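Side-chain contact in NOL1/NOP2/sun family protein (Enterococcus faecium, PDB 3M4X), which probably methylates ribosomal RNA, joining a Rossmann-like methyltransferase domain of the RsmB/RsmF family to a PUA-like RNA-binding domain: residues 240-245 against 282-287. Sequence-based numbering, arbitrary orientation.
Sequences EENEEI and TIRIWP
Glu243, in the first turn of helix 243-252, and Arg284, on strand 283-285, meet across backbones that stay well apart, the nearest CA atoms being those of Glu243 and Thr282 at 8.3 Å. The side chains of Glu243 and Arg284 span the space from opposite directions, illustrating the side-on, bidentate arginine-carboxylate salt bridge. Arg284 NE donates to Glu243 OE2 at 2.7 Å and Arg284 NH2 to Glu243 OE1 at 2.8 Å, both bonds nearly straight. Each oxygen offers its syn lone pair, and carboxylate and guanidinium lie only 16° from coplanar, which should hold both groups against rotation. The arginine chain runs extended from CG to NE, whereas the glutamate bends at chi2 (87°) to present its carboxylate. Over one guanidinium face lies OD1 of Asn242, at the N-cap position but without a side-chain capping bond, 3.5 Å from Arg284 NH2 but too poorly angled to bond. Arg284 NH2 also donates to Phe237 O, and Glu243 OE2 accepts from Arg270 N. The bridge ties the start of helix 243-252 to strand 283-285 in the methyltransferase domain's sheet, with Trp273 touching both charged side chains and Phe296 of the adjoining antiparallel strand 295-302 packing against Asn242 and Arg284.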
loop_
_atom_site.group_PDB
_atom_site.type_symbol
_atom_site.label_atom_id
_atom_site.label_comp_id
_atom_site.label_asym_id
_atom_site.label_seq_id
_atom_site.Cartn_x
_atom_site.Cartn_y
_atom_site.Cartn_z
ATOM N N GLU A 240 -1.952 19.029 -18.272
ATOM C CA GLU A 240 -3.103 19.536 -17.527
ATOM C C GLU A 240 -3.224 18.878 -16.149
ATOM O O GLU A 240 -3.713 19.493 -15.215
ATOM C CB GLU A 240 -4.404 19.382 -18.322
ATOM C CG GLU A 240 -4.478 20.239 -19.600
ATOM C CD GLU A 240 -3.724 19.612 -20.775
ATOM O OE1 GLU A 240 -3.155 18.510 -20.618
ATOM O OE2 GLU A 240 -3.700 20.221 -21.861
ATOM N N GLU A 241 -2.745 17.642 -16.028
ATOM C CA GLU A 241 -2.849 16.888 -14.777
ATOM C C GLU A 241 -1.554 16.810 -13.976
ATOM O O GLU A 241 -1.548 16.337 -12.846
ATOM C CB GLU A 241 -3.363 15.479 -15.054
ATOM C CG GLU A 241 -4.733 15.477 -15.672
ATOM C CD GLU A 241 -5.080 14.154 -16.268
ATOM O OE1 GLU A 241 -4.953 14.009 -17.507
ATOM O OE2 GLU A 241 -5.467 13.253 -15.496
ATOM N N ASN A 242 -0.466 17.283 -14.568
ATOM C CA ASN A 242 0.844 17.201 -13.955
ATOM C C ASN A 242 1.419 18.583 -13.638
ATOM O O ASN A 242 1.170 19.128 -12.561
ATOM C CB ASN A 242 1.795 16.412 -14.861
ATOM C CG ASN A 242 1.306 14.984 -15.136
ATOM O OD1 ASN A 242 1.754 14.333 -16.084
ATOM N ND2 ASN A 242 0.386 14.500 -14.311
ATOM N N GLU A 243 2.195 19.148 -14.557
ATOM C CA GLU A 243 2.815 20.456 -14.308
ATOM C C GLU A 243 1.800 21.559 -13.991
ATOM O O GLU A 243 2.110 22.490 -13.251
ATOM C CB GLU A 243 3.682 20.922 -15.488
ATOM C CG GLU A 243 4.960 20.137 -15.717
ATOM C CD GLU A 243 4.751 18.903 -16.594
ATOM O OE1 GLU A 243 3.584 18.596 -16.915
ATOM O OE2 GLU A 243 5.753 18.238 -16.955
ATOM N N GLU A 244 0.605 21.483 -14.569
ATOM C CA GLU A 244 -0.372 22.546 -14.346
ATOM C C GLU A 244 -0.989 22.417 -12.955
ATOM O O GLU A 244 -1.251 23.423 -12.308
ATOM C CB GLU A 244 -1.438 22.604 -15.446
ATOM C CG GLU A 244 -0.893 23.106 -16.786
ATOM C CD GLU A 244 -1.974 23.258 -17.865
ATOM O OE1 GLU A 244 -3.154 23.444 -17.510
ATOM O OE2 GLU A 244 -1.639 23.196 -19.069
ATOM N N ILE A 245 -1.186 21.179 -12.498
ATOM C CA ILE A 245 -1.605 20.911 -11.123
ATOM C C ILE A 245 -0.580 21.402 -10.085
ATOM O O ILE A 245 -0.946 22.040 -9.097
ATOM C CB ILE A 245 -1.886 19.411 -10.901
ATOM C CG1 ILE A 245 -3.244 19.037 -11.493
ATOM C CG2 ILE A 245 -1.875 19.077 -9.410
ATOM C CD1 ILE A 245 -4.401 19.879 -10.961
ATOM N N THR A 282 10.306 18.027 -10.445
ATOM C CA THR A 282 9.319 16.965 -10.544
ATOM C C THR A 282 9.805 15.905 -11.546
ATOM O O THR A 282 10.698 16.162 -12.358
ATOM C CB THR A 282 7.922 17.514 -10.902
ATOM O OG1 THR A 282 7.901 17.960 -12.264
ATOM C CG2 THR A 282 7.558 18.695 -9.970
ATOM N N ILE A 283 9.228 14.711 -11.469
ATOM C CA ILE A 283 9.757 13.546 -12.175
ATOM C C ILE A 283 8.782 13.030 -13.206
ATOM O O ILE A 283 7.610 12.818 -12.908
ATOM C CB ILE A 283 9.996 12.375 -11.216
ATOM C CG1 ILE A 283 11.168 12.653 -10.275
ATOM C CG2 ILE A 283 10.204 11.076 -11.990
ATOM C CD1 ILE A 283 11.355 11.537 -9.242
ATOM N N ARG A 284 9.280 12.812 -14.413
ATOM C CA ARG A 284 8.491 12.160 -15.442
ATOM C C ARG A 284 9.105 10.827 -15.820
ATOM O O ARG A 284 10.322 10.677 -15.883
ATOM C CB ARG A 284 8.336 13.047 -16.683
ATOM C CG ARG A 284 7.137 13.988 -16.606
ATOM C CD ARG A 284 7.076 14.910 -17.820
ATOM N NE ARG A 284 5.872 15.735 -17.834
ATOM C CZ ARG A 284 4.697 15.356 -18.339
ATOM N NH1 ARG A 284 4.548 14.152 -18.887
ATOM N NH2 ARG A 284 3.664 16.186 -18.294
ATOM N N ILE A 285 8.246 9.855 -16.072
ATOM C CA ILE A 285 8.697 8.586 -16.601
ATOM C C ILE A 285 8.029 8.378 -17.957
ATOM O O ILE A 285 6.803 8.293 -18.050
ATOM C CB ILE A 285 8.406 7.431 -15.612
ATOM C CG1 ILE A 285 9.247 7.619 -14.347
ATOM C CG2 ILE A 285 8.718 6.082 -16.249
ATOM C CD1 ILE A 285 8.961 6.636 -13.270
ATOM N N TRP A 286 8.844 8.352 -19.006
ATOM C CA TRP A 286 8.361 8.176 -20.373
ATOM C C TRP A 286 8.709 6.759 -20.837
ATOM O O TRP A 286 9.836 6.302 -20.640
ATOM C CB TRP A 286 9.024 9.180 -21.316
ATOM C CG TRP A 286 8.687 10.658 -21.114
ATOM C CD1 TRP A 286 9.473 11.606 -20.516
ATOM C CD2 TRP A 286 7.512 11.349 -21.576
ATOM N NE1 TRP A 286 8.850 12.833 -20.553
ATOM C CE2 TRP A 286 7.649 12.704 -21.203
ATOM C CE3 TRP A 286 6.360 10.953 -22.263
ATOM C CZ2 TRP A 286 6.671 13.662 -21.487
ATOM C CZ3 TRP A 286 5.390 11.905 -22.543
ATOM C CH2 TRP A 286 5.552 13.246 -22.158
ATOM N N PRO A 287 7.747 6.062 -21.457
ATOM C CA PRO A 287 7.931 4.655 -21.853
ATOM C C PRO A 287 9.010 4.481 -22.931
ATOM O O PRO A 287 9.648 3.438 -23.018
ATOM C CB PRO A 287 6.561 4.258 -22.422
ATOM C CG PRO A 287 5.621 5.380 -22.079
ATOM C CD PRO A 287 6.445 6.602 -21.878
#